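Local atomic coordinates of Esterase/lipase (Lactobacillus rhamnosus, PDB entry 4OUK), a protein that probably hydrolyses carboxylic esters as an alpha/beta hydrolase, and is captured here with a glycerolipid-like phosphonate. Residues A13-T18 with G76-D81; D71-G76 with M102-L107. The protein carries 1 engineered substitution. All coordinates share one frame; numbering follows the deposited sequence.

Contact 1 of 2, residues A13-T18 with G76-D81; sequences ASWAQT and GWFYGD. With C63 ((2R)-2,3-bis(hexyloxy)propyl hydrogen (S)-pentylphosphonate), chain B.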
ATOM      1  N   ALA A  13       4.654  21.071  -8.073  1.00 37.85           N
ATOM      2  CA  ALA A  13       5.914  21.630  -7.541  1.00 40.42           C
ATOM      3  C   ALA A  13       6.367  20.907  -6.228  1.00 41.19           C
ATOM      4  O   ALA A  13       7.548  20.563  -6.035  1.00 41.91           O
ATOM      5  CB  ALA A  13       5.751  23.122  -7.306  1.00 44.88           C
ATOM      6  N   SER A  14       5.393  20.672  -5.366  1.00 35.13           N
ATOM      7  CA  SER A  14       5.584  19.938  -4.122  1.00 39.53           C
ATOM      8  C   SER A  14       6.099  18.475  -4.324  1.00 38.93           C
ATOM      9  O   SER A  14       7.038  18.025  -3.618  1.00 37.05           O
ATOM     10  CB  SER A  14       4.274  19.991  -3.332  1.00 41.40           C
ATOM     11  OG  SER A  14       4.255  19.064  -2.278  1.00 49.55           O
ATOM     12  N   TRP A  15       5.513  17.745  -5.283  1.00 36.16           N
ATOM     13  CA  TRP A  15       6.008  16.399  -5.642  1.00 33.40           C
ATOM     14  C   TRP A  15       7.365  16.410  -6.363  1.00 33.10           C
ATOM     15  O   TRP A  15       8.126  15.454  -6.196  1.00 32.07           O
ATOM     16  CB  TRP A  15       4.942  15.578  -6.411  1.00 37.35           C
ATOM     17  CG  TRP A  15       3.752  15.383  -5.504  1.00 37.11           C
ATOM     18  CD1 TRP A  15       2.540  15.959  -5.635  1.00 36.43           C
ATOM     19  CD2 TRP A  15       3.718  14.636  -4.248  1.00 35.75           C
ATOM     20  NE1 TRP A  15       1.728  15.603  -4.557  1.00 38.36           N
ATOM     21  CE2 TRP A  15       2.433  14.798  -3.702  1.00 36.55           C
ATOM     22  CE3 TRP A  15       4.644  13.838  -3.564  1.00 40.73           C
ATOM     23  CZ2 TRP A  15       2.049  14.200  -2.502  1.00 39.52           C
ATOM     24  CZ3 TRP A  15       4.272  13.244  -2.368  1.00 39.15           C
ATOM     25  CH2 TRP A  15       2.982  13.424  -1.857  1.00 42.18           C
ATOM     26  N   ALA A  16       7.695  17.478  -7.105  1.00 31.24           N
ATOM     27  CA  ALA A  16       9.040  17.595  -7.696  1.00 32.36           C
ATOM     28  C   ALA A  16      10.085  17.748  -6.633  1.00 34.26           C
ATOM     29  O   ALA A  16      11.180  17.242  -6.793  1.00 35.86           O
ATOM     30  CB  ALA A  16       9.157  18.744  -8.654  1.00 32.02           C
ATOM     31  N   GLN A  17       9.768  18.482  -5.577  1.00 36.23           N
ATOM     32  CA  GLN A  17      10.672  18.543  -4.431  1.00 40.45           C
ATOM     33  C   GLN A  17      10.824  17.144  -3.844  1.00 36.26           C
ATOM     34  O   GLN A  17      11.923  16.708  -3.533  1.00 33.30           O
ATOM     35  CB  GLN A  17      10.145  19.417  -3.325  1.00 41.81           C
ATOM     36  CG  GLN A  17      10.124  20.883  -3.634  1.00 48.92           C
ATOM     37  CD  GLN A  17       9.497  21.623  -2.461  1.00 60.62           C
ATOM     38  OE1 GLN A  17       9.041  20.990  -1.491  1.00 70.81           O
ATOM     39  NE2 GLN A  17       9.465  22.954  -2.534  1.00 62.67           N
ATOM     40  N   THR A  18       9.713  16.459  -3.672  1.00 33.64           N
ATOM     41  CA  THR A  18       9.770  15.140  -3.083  1.00 30.31           C
ATOM     42  C   THR A  18      10.657  14.277  -3.980  1.00 30.70           C
ATOM     43  O   THR A  18      11.557  13.600  -3.509  1.00 31.58           O
ATOM     44  CB  THR A  18       8.344  14.608  -2.863  1.00 33.55           C
ATOM     45  OG1 THR A  18       7.607  15.579  -2.066  1.00 35.89           O
ATOM     46  CG2 THR A  18       8.356  13.199  -2.144  1.00 29.22           C
ATOM     47  N   GLY A  76       0.738  10.550  -2.371  1.00 21.08           N
ATOM     48  CA  GLY A  76      -0.391  11.478  -2.469  1.00 23.58           C
ATOM     49  C   GLY A  76      -1.262  11.291  -3.698  1.00 25.75           C
ATOM     50  O   GLY A  76      -1.981  12.236  -4.106  1.00 23.11           O
ATOM     51  N   TRP A  77      -1.264  10.066  -4.252  1.00 23.89           N
ATOM     52  CA  TRP A  77      -2.074   9.748  -5.439  1.00 23.59           C
ATOM     53  C   TRP A  77      -1.644  10.486  -6.699  1.00 23.43           C
ATOM     54  O   TRP A  77      -2.115  10.108  -7.796  1.00 22.10           O
ATOM     55  CB  TRP A  77      -3.557  10.036  -5.207  1.00 22.92           C
ATOM     56  CG  TRP A  77      -4.127   9.370  -4.031  1.00 22.72           C
ATOM     57  CD1 TRP A  77      -4.516   8.095  -3.949  1.00 24.47           C
ATOM     58  CD2 TRP A  77      -4.427   9.973  -2.778  1.00 22.88           C
ATOM     59  NE1 TRP A  77      -4.984   7.828  -2.674  1.00 26.42           N
ATOM     60  CE2 TRP A  77      -4.960   8.976  -1.951  1.00 23.12           C
ATOM     61  CE3 TRP A  77      -4.229  11.264  -2.247  1.00 23.34           C
ATOM     62  CZ2 TRP A  77      -5.387   9.220  -0.644  1.00 24.48           C
ATOM     63  CZ3 TRP A  77      -4.640  11.519  -0.947  1.00 24.49           C
ATOM     64  CH2 TRP A  77      -5.194  10.485  -0.139  1.00 24.73           C
ATOM     65  N   PHE A  78      -0.731  11.483  -6.554  1.00 23.48           N
ATOM     66  CA  PHE A  78      -0.168  12.304  -7.710  1.00 23.65           C
ATOM     67  C   PHE A  78       1.253  11.910  -8.092  1.00 22.32           C
ATOM     68  O   PHE A  78       1.802  12.382  -9.084  1.00 20.40           O
ATOM     69  CB  PHE A  78      -0.112  13.828  -7.380  1.00 23.08           C
ATOM     70  CG  PHE A  78      -1.437  14.542  -7.475  1.00 25.51           C
ATOM     71  CD1 PHE A  78      -2.362  14.485  -6.444  1.00 26.23           C
ATOM     72  CD2 PHE A  78      -1.760  15.274  -8.610  1.00 28.12           C
ATOM     73  CE1 PHE A  78      -3.560  15.158  -6.535  1.00 26.46           C
ATOM     74  CE2 PHE A  78      -2.971  15.921  -8.708  1.00 27.02           C
ATOM     75  CZ  PHE A  78      -3.866  15.861  -7.672  1.00 25.49           C
ATOM     76  N   TYR A  79       1.865  11.057  -7.308  1.00 21.70           N
ATOM     77  CA  TYR A  79       3.300  10.838  -7.488  1.00 22.33           C
ATOM     78  C   TYR A  79       3.762   9.404  -7.192  1.00 22.87           C
ATOM     79  O   TYR A  79       3.168   8.683  -6.372  1.00 21.47           O
ATOM     80  CB  TYR A  79       4.084  11.883  -6.675  1.00 24.37           C
ATOM     81  CG  TYR A  79       5.532  11.562  -6.419  1.00 25.74           C
ATOM     82  CD1 TYR A  79       5.895  10.883  -5.278  1.00 29.17           C
ATOM     83  CD2 TYR A  79       6.537  11.924  -7.317  1.00 30.41           C
ATOM     84  CE1 TYR A  79       7.222  10.550  -5.033  1.00 33.38           C
ATOM     85  CE2 TYR A  79       7.865  11.594  -7.090  1.00 30.27           C
ATOM     86  CZ  TYR A  79       8.202  10.893  -5.950  1.00 31.17           C
ATOM     87  OH  TYR A  79       9.510  10.508  -5.650  1.00 34.69           O
ATOM     88  N   GLY A  80       4.851   9.011  -7.865  1.00 22.72           N
ATOM     89  CA  GLY A  80       5.427   7.714  -7.643  1.00 21.39           C
ATOM     90  C   GLY A  80       5.280   6.820  -8.830  1.00 23.17           C
ATOM     91  O   GLY A  80       4.597   7.152  -9.822  1.00 18.84           O
ATOM     92  N   ASP A  81       5.994   5.714  -8.748  1.00 22.87           N
ATOM     93  CA  ASP A  81       5.910   4.630  -9.756  1.00 24.89           C
ATOM     94  C   ASP A  81       6.428   3.320  -9.116  1.00 22.29           C
ATOM     95  O   ASP A  81       6.737   3.304  -7.912  1.00 21.12           O
ATOM     96  CB  ASP A  81       6.766   5.018 -10.925  1.00 24.80           C
ATOM     97  CG  ASP A  81       8.236   5.288 -10.522  1.00 27.42           C
ATOM     98  OD1 ASP A  81       8.760   4.590  -9.647  1.00 25.39           O
ATOM     99  OD2 ASP A  81       8.878   6.165 -11.168  1.00 33.20           O
TER
HETATM  100  P5  C63 B 401       1.289  10.258   1.522  0.50 20.24           P
HETATM  101  O11 C63 B 401       1.178   9.456   0.298  0.50 15.20           O
HETATM  102  C6  C63 B 401       0.187  11.686   1.548  0.50 22.21           C
HETATM  103  C7  C63 B 401      -1.231  11.240   1.373  0.50 23.91           C
HETATM  104  C8  C63 B 401      -2.235  12.280   1.821  0.50 25.29           C
HETATM  105  C9  C63 B 401      -2.412  13.381   0.802  0.50 25.70           C
HETATM  106  C10 C63 B 401      -1.167  14.202   0.700  0.50 27.30           C
HETATM  107  O4  C63 B 401       2.752  10.800   1.815  0.50 24.43           O
HETATM  108  C3  C63 B 401       2.968  12.077   1.222  0.50 32.94           C
HETATM  109  C2  C63 B 401       2.491  13.267   2.075  0.50 36.14           C
HETATM  110  O13 C63 B 401       2.009  14.364   1.268  0.50 36.20           O
HETATM  111  C14 C63 B 401       2.487  15.655   1.667  0.50 33.05           C
HETATM  112  C15 C63 B 401       3.797  16.029   0.956  0.50 30.95           C
HETATM  113  C16 C63 B 401       3.550  16.752  -0.364  0.50 29.14           C
HETATM  114  C17 C63 B 401       4.603  16.484  -1.441  0.50 24.89           C
HETATM  115  C1  C63 B 401       3.623  13.767   2.969  0.50 38.70           C
HETATM  116  O20 C63 B 401       3.336  15.067   3.514  0.50 40.34           O
HETATM  117  C21 C63 B 401       3.666  15.185   4.918  0.50 36.62           C
HETATM  118  C22 C63 B 401       3.327  16.570   5.502  0.50 36.99           C
HETATM  119  C23 C63 B 401       2.176  17.299   4.810  0.50 37.95           C
HETATM  120  C24 C63 B 401       2.177  18.812   5.084  0.50 37.93           C
HETATM  121  C25 C63 B 401       2.496  19.605   3.809  0.50 38.15           C
HETATM  122  C26 C63 B 401       1.278  20.243   3.173  0.50 36.75           C

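Contact 2 of 2, residues D71-G76 with M102-L107; sequences DIHGGG and MGYRLL. With C63 ((2R)-2,3-bis(hexyloxy)propyl hydrogen (S)-pentylphosphonate), chain B.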
ATOM      1  N   ASP A  71       2.896  -4.778  -2.548  1.00 18.57           N
ATOM      2  CA  ASP A  71       3.103  -3.465  -2.078  1.00 17.91           C
ATOM      3  C   ASP A  71       2.443  -2.397  -2.991  1.00 18.23           C
ATOM      4  O   ASP A  71       2.663  -2.386  -4.197  1.00 21.12           O
ATOM      5  CB  ASP A  71       4.638  -3.211  -1.978  1.00 17.79           C
ATOM      6  CG  ASP A  71       4.948  -1.828  -1.378  1.00 19.33           C
ATOM      7  OD1 ASP A  71       4.433  -1.561  -0.260  1.00 19.33           O
ATOM      8  OD2 ASP A  71       5.630  -1.011  -2.063  1.00 18.01           O
ATOM      9  N   ILE A  72       1.714  -1.459  -2.385  1.00 19.23           N
ATOM     10  CA  ILE A  72       1.185  -0.293  -3.048  1.00 20.40           C
ATOM     11  C   ILE A  72       1.835   0.956  -2.533  1.00 18.02           C
ATOM     12  O   ILE A  72       1.566   1.421  -1.360  1.00 15.93           O
ATOM     13  CB  ILE A  72      -0.355  -0.211  -2.900  1.00 23.73           C
ATOM     14  CG1 ILE A  72      -1.012  -1.604  -3.239  1.00 23.11           C
ATOM     15  CG2 ILE A  72      -0.878   0.889  -3.818  1.00 24.86           C
ATOM     16  CD1 ILE A  72      -2.483  -1.694  -2.784  1.00 22.45           C
ATOM     17  N   HIS A  73       2.670   1.543  -3.395  1.00 17.98           N
ATOM     18  CA  HIS A  73       3.434   2.715  -3.014  1.00 18.77           C
ATOM     19  C   HIS A  73       2.552   3.899  -2.771  1.00 19.87           C
ATOM     20  O   HIS A  73       1.389   3.930  -3.270  1.00 20.80           O
ATOM     21  CB  HIS A  73       4.484   3.080  -4.083  1.00 19.33           C
ATOM     22  CG  HIS A  73       3.912   3.672  -5.314  1.00 21.47           C
ATOM     23  ND1 HIS A  73       3.544   4.994  -5.393  1.00 20.89           N
ATOM     24  CD2 HIS A  73       3.680   3.140  -6.540  1.00 23.08           C
ATOM     25  CE1 HIS A  73       3.107   5.250  -6.614  1.00 22.92           C
ATOM     26  NE2 HIS A  73       3.173   4.145  -7.327  1.00 22.54           N
ATOM     27  N   GLY A  74       3.128   4.898  -2.086  1.00 19.58           N
ATOM     28  CA  GLY A  74       2.469   6.136  -1.748  1.00 19.61           C
ATOM     29  C   GLY A  74       2.926   7.269  -2.629  1.00 19.30           C
ATOM     30  O   GLY A  74       3.461   7.024  -3.698  1.00 19.15           O
ATOM     31  N   GLY A  75       2.721   8.515  -2.170  1.00 20.29           N
ATOM     32  CA  GLY A  75       2.954   9.736  -3.005  1.00 18.28           C
ATOM     33  C   GLY A  75       1.680  10.557  -3.271  1.00 19.82           C
ATOM     34  O   GLY A  75       1.560  11.221  -4.273  1.00 22.63           O
ATOM     35  N   GLY A  76       0.738  10.550  -2.371  1.00 21.08           N
ATOM     36  CA  GLY A  76      -0.391  11.478  -2.469  1.00 23.58           C
ATOM     37  C   GLY A  76      -1.262  11.291  -3.698  1.00 25.75           C
ATOM     38  O   GLY A  76      -1.981  12.236  -4.106  1.00 23.11           O
ATOM     39  N   MET A 102       3.576  -2.557  -7.871  1.00 17.62           N
ATOM     40  CA  MET A 102       2.997  -2.108  -9.136  1.00 16.99           C
ATOM     41  C   MET A 102       2.986  -0.644  -9.254  1.00 17.13           C
ATOM     42  O   MET A 102       2.908   0.059  -8.265  1.00 18.09           O
ATOM     43  CB  MET A 102       1.585  -2.639  -9.271  1.00 16.88           C
ATOM     44  CG  MET A 102       0.522  -1.866  -8.565  1.00 19.79           C
ATOM     45  SD  MET A 102       0.575  -1.897  -6.756  1.00 19.06           S
ATOM     46  CE  MET A 102       0.076  -3.555  -6.313  1.00 19.13           C
ATOM     47  N   GLY A 103       3.084  -0.175 -10.468  1.00 18.49           N
ATOM     48  CA  GLY A 103       2.710   1.172 -10.709  1.00 18.18           C
ATOM     49  C   GLY A 103       1.202   1.238 -10.917  1.00 19.06           C
ATOM     50  O   GLY A 103       0.565   0.241 -11.154  1.00 21.27           O
ATOM     51  N   TYR A 104       0.672   2.459 -10.828  1.00 21.09           N
ATOM     52  CA  TYR A 104      -0.703   2.825 -11.089  1.00 21.80           C
ATOM     53  C   TYR A 104      -0.756   4.289 -11.665  1.00 21.84           C
ATOM     54  O   TYR A 104       0.087   5.171 -11.331  1.00 20.71           O
ATOM     55  CB  TYR A 104      -1.620   2.616  -9.858  1.00 19.38           C
ATOM     56  CG  TYR A 104      -1.140   3.285  -8.603  1.00 18.18           C
ATOM     57  CD1 TYR A 104      -0.446   2.607  -7.647  1.00 19.88           C
ATOM     58  CD2 TYR A 104      -1.418   4.601  -8.387  1.00 19.04           C
ATOM     59  CE1 TYR A 104      -0.020   3.220  -6.472  1.00 19.79           C
ATOM     60  CE2 TYR A 104      -0.959   5.254  -7.249  1.00 19.70           C
ATOM     61  CZ  TYR A 104      -0.323   4.571  -6.280  1.00 19.20           C
ATOM     62  OH  TYR A 104       0.090   5.269  -5.180  1.00 19.71           O
ATOM     63  N   ARG A 105      -1.664   4.502 -12.627  1.00 19.49           N
ATOM     64  CA  ARG A 105      -1.809   5.847 -13.247  1.00 20.96           C
ATOM     65  C   ARG A 105      -2.087   6.881 -12.139  1.00 19.03           C
ATOM     66  O   ARG A 105      -2.619   6.547 -11.074  1.00 22.07           O
ATOM     67  CB  ARG A 105      -2.853   5.893 -14.403  1.00 20.01           C
ATOM     68  CG  ARG A 105      -2.429   5.049 -15.597  1.00 22.17           C
ATOM     69  CD  ARG A 105      -3.610   4.656 -16.449  1.00 22.32           C
ATOM     70  NE  ARG A 105      -4.629   3.957 -15.688  1.00 22.57           N
ATOM     71  CZ  ARG A 105      -5.899   3.850 -16.079  1.00 23.10           C
ATOM     72  NH1 ARG A 105      -6.264   4.367 -17.230  1.00 19.96           N
ATOM     73  NH2 ARG A 105      -6.765   3.133 -15.392  1.00 21.51           N
ATOM     74  N   LEU A 106      -1.550   8.072 -12.317  1.00 19.88           N
ATOM     75  CA  LEU A 106      -1.565   9.108 -11.294  1.00 21.44           C
ATOM     76  C   LEU A 106      -2.633  10.116 -11.589  1.00 23.00           C
ATOM     77  O   LEU A 106      -3.001  10.344 -12.746  1.00 23.04           O
ATOM     78  CB  LEU A 106      -0.237   9.836 -11.217  1.00 22.61           C
ATOM     79  CG  LEU A 106       0.940   8.874 -10.952  1.00 24.68           C
ATOM     80  CD1 LEU A 106       2.253   9.632 -11.078  1.00 26.33           C
ATOM     81  CD2 LEU A 106       0.875   8.205  -9.602  1.00 25.73           C
ATOM     82  N   LEU A 107      -3.182  10.660 -10.522  1.00 26.52           N
ATOM     83  CA  LEU A 107      -4.026  11.861 -10.601  1.00 26.60           C
ATOM     84  C   LEU A 107      -3.128  12.935 -11.181  1.00 25.86           C
ATOM     85  O   LEU A 107      -1.932  12.924 -10.936  1.00 23.86           O
ATOM     86  CB  LEU A 107      -4.441  12.280  -9.216  1.00 26.93           C
ATOM     87  CG  LEU A 107      -5.646  11.718  -8.526  1.00 28.27           C
ATOM     88  CD1 LEU A 107      -5.870  10.276  -8.699  1.00 27.60           C
ATOM     89  CD2 LEU A 107      -5.676  12.142  -7.070  1.00 25.95           C
TER
HETATM   90  P5  C63 B 401       1.289  10.258   1.522  0.50 20.24           P
HETATM   91  O11 C63 B 401       1.178   9.456   0.298  0.50 15.20           O
HETATM   92  C6  C63 B 401       0.187  11.686   1.548  0.50 22.21           C
HETATM   93  C7  C63 B 401      -1.231  11.240   1.373  0.50 23.91           C
HETATM   94  C8  C63 B 401      -2.235  12.280   1.821  0.50 25.29           C
HETATM   95  C9  C63 B 401      -2.412  13.381   0.802  0.50 25.70           C
HETATM   96  C10 C63 B 401      -1.167  14.202   0.700  0.50 27.30           C
HETATM   97  O4  C63 B 401       2.752  10.800   1.815  0.50 24.43           O
HETATM   98  C3  C63 B 401       2.968  12.077   1.222  0.50 32.94           C
HETATM   99  C2  C63 B 401       2.491  13.267   2.075  0.50 36.14           C
HETATM  100  O13 C63 B 401       2.009  14.364   1.268  0.50 36.20           O
HETATM  101  C14 C63 B 401       2.487  15.655   1.667  0.50 33.05           C
HETATM  102  C15 C63 B 401       3.797  16.029   0.956  0.50 30.95           C
HETATM  103  C16 C63 B 401       3.550  16.752  -0.364  0.50 29.14           C
HETATM  104  C17 C63 B 401       4.603  16.484  -1.441  0.50 24.89           C
HETATM  105  C1  C63 B 401       3.623  13.767   2.969  0.50 38.70           C
HETATM  106  O20 C63 B 401       3.336  15.067   3.514  0.50 40.34           O
HETATM  107  C21 C63 B 401       3.666  15.185   4.918  0.50 36.62           C
HETATM  108  C22 C63 B 401       3.327  16.570   5.502  0.50 36.99           C
HETATM  109  C23 C63 B 401       2.176  17.299   4.810  0.50 37.95           C
HETATM  110  C24 C63 B 401       2.177  18.812   5.084  0.50 37.93           C
HETATM  111  C25 C63 B 401       2.496  19.605   3.809  0.50 38.15           C
HETATM  112  C26 C63 B 401       1.278  20.243   3.173  0.50 36.75           C
HETATM  113  O   HOH W   1       3.514  -0.218  -5.478  1.00 16.05           O
HETATM  114  O   HOH W   2       2.278   4.690  -9.678  1.00 18.83           O

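Contact 1 of 2, residues A13-T18 with G76-D81
Trp15, on the N-terminal helix 6-28, packs against Gly76, Phe78 and Tyr79 of the loop that follows strand 66-72, in a buried aromatic contact with no hydrogen bond between the two segments. Tyr79 CB lies 3.3 Å above one face of the indole, toward the rim, while the end of a chain of the phosphonate C63 lies toward the opposite face, its last atom C17 doubtfully placed. A first torsion of 163° swings the Tyr79 ring away from its own backbone N and obliquely across the helix toward Thr18, so that Tyr79 CD1 comes within 3.6 Å of Trp15 CE3. The tyrosine plane is only 11° from that of the indole's six-membered ring, yet the two have slid apart and barely overlap. Tyr79 CE1 continues to the Thr18 methyl, and its hydroxyl is hydrogen-bonded to Asp22 farther down the helix. In this alpha/beta hydrolase the loop carries part of the probable oxyanion hole: Gly76 N donates to C63 O11 at 2.9 Å, while Gly76 CA rests 3.7 Å from Trp15 CZ2, too near for a side chain between them. Next to it, Phe78 CB is 3.8 Å from Trp15 NE1, whose polar need is met by Tyr206 OH. Within the helix, Ser14 O accepts both Thr18 N and, at 3.0 Å, Thr18 OG1, which arrive from opposite faces of the carbonyl plane.

Contact 2 of 2, residues D71-G76 with M102-L107
His73, first residue of a His-Gly-Gly-Gly sequence like that of the hormone-sensitive-lipase branch of alpha/beta hydrolases, forms an offset stack with Tyr104 of the loop after strand 98-102, just beyond the C-terminal end of strand 66-72. The ring centroids are 4.4 Å apart with planes at 10°, and Tyr104 CE1 lies over the rim of the imidazole, not its middle. With its oxygen over the imidazole face, the phenol also turns to the histidine backbone: Tyr104 OH donates to His73 O at 2.7 Å, from above the carbonyl plane. Ile72 CG2 meets Tyr104 CE1 at 3.6 Å, the two side chains crossing at about a right angle. Beside it the methionine chain, bent at chi2 and chi3, folds back to put Met102 SD 3.3 Å from Asp71 O. Farther out, two waters tie the segments together. Water 1 bridges Asp71 O, His73 N and Met102 O; water 2 sits over the centre of the Tyr104 ring, accepts from Tyr104 N and is hydrogen-bonded to His73 NE2. The imidazole is thus pinned through both nitrogens as well as by stacking, which should steady the glycine turn that presents Gly75 N to C63 O11 at 3.1 Å, with Ala147 N as a further donor in the probable oxyanion hole. On the imidazole's other nitrogen, His73 ND1 donates to Gly74 O at 2.6 Å, within 1° of the ring plane and on a carbonyl lone pair.

Both contacts are buried, but contact 2 lies deeper: its centre is about 8 Å from the centre of the chain, against about 16 Å for the centre of contact 1. They share Gly76 and the loop after strand 66-72 but face different neighbours: contact 2 joins its start to the loop after strand 98-102, contact 1 its continuation to the N-terminal helix. The chemistry changes accordingly. Near the sheet, polar backbone atoms are satisfied by a tyrosine hydroxyl, an imidazole and waters; against the N-terminal helix, apolar aromatic surface dominates. The contacts also join directly, since Trp77 O and Leu107 N probably hydrogen-bond at 3.0 Å, and both touch C63.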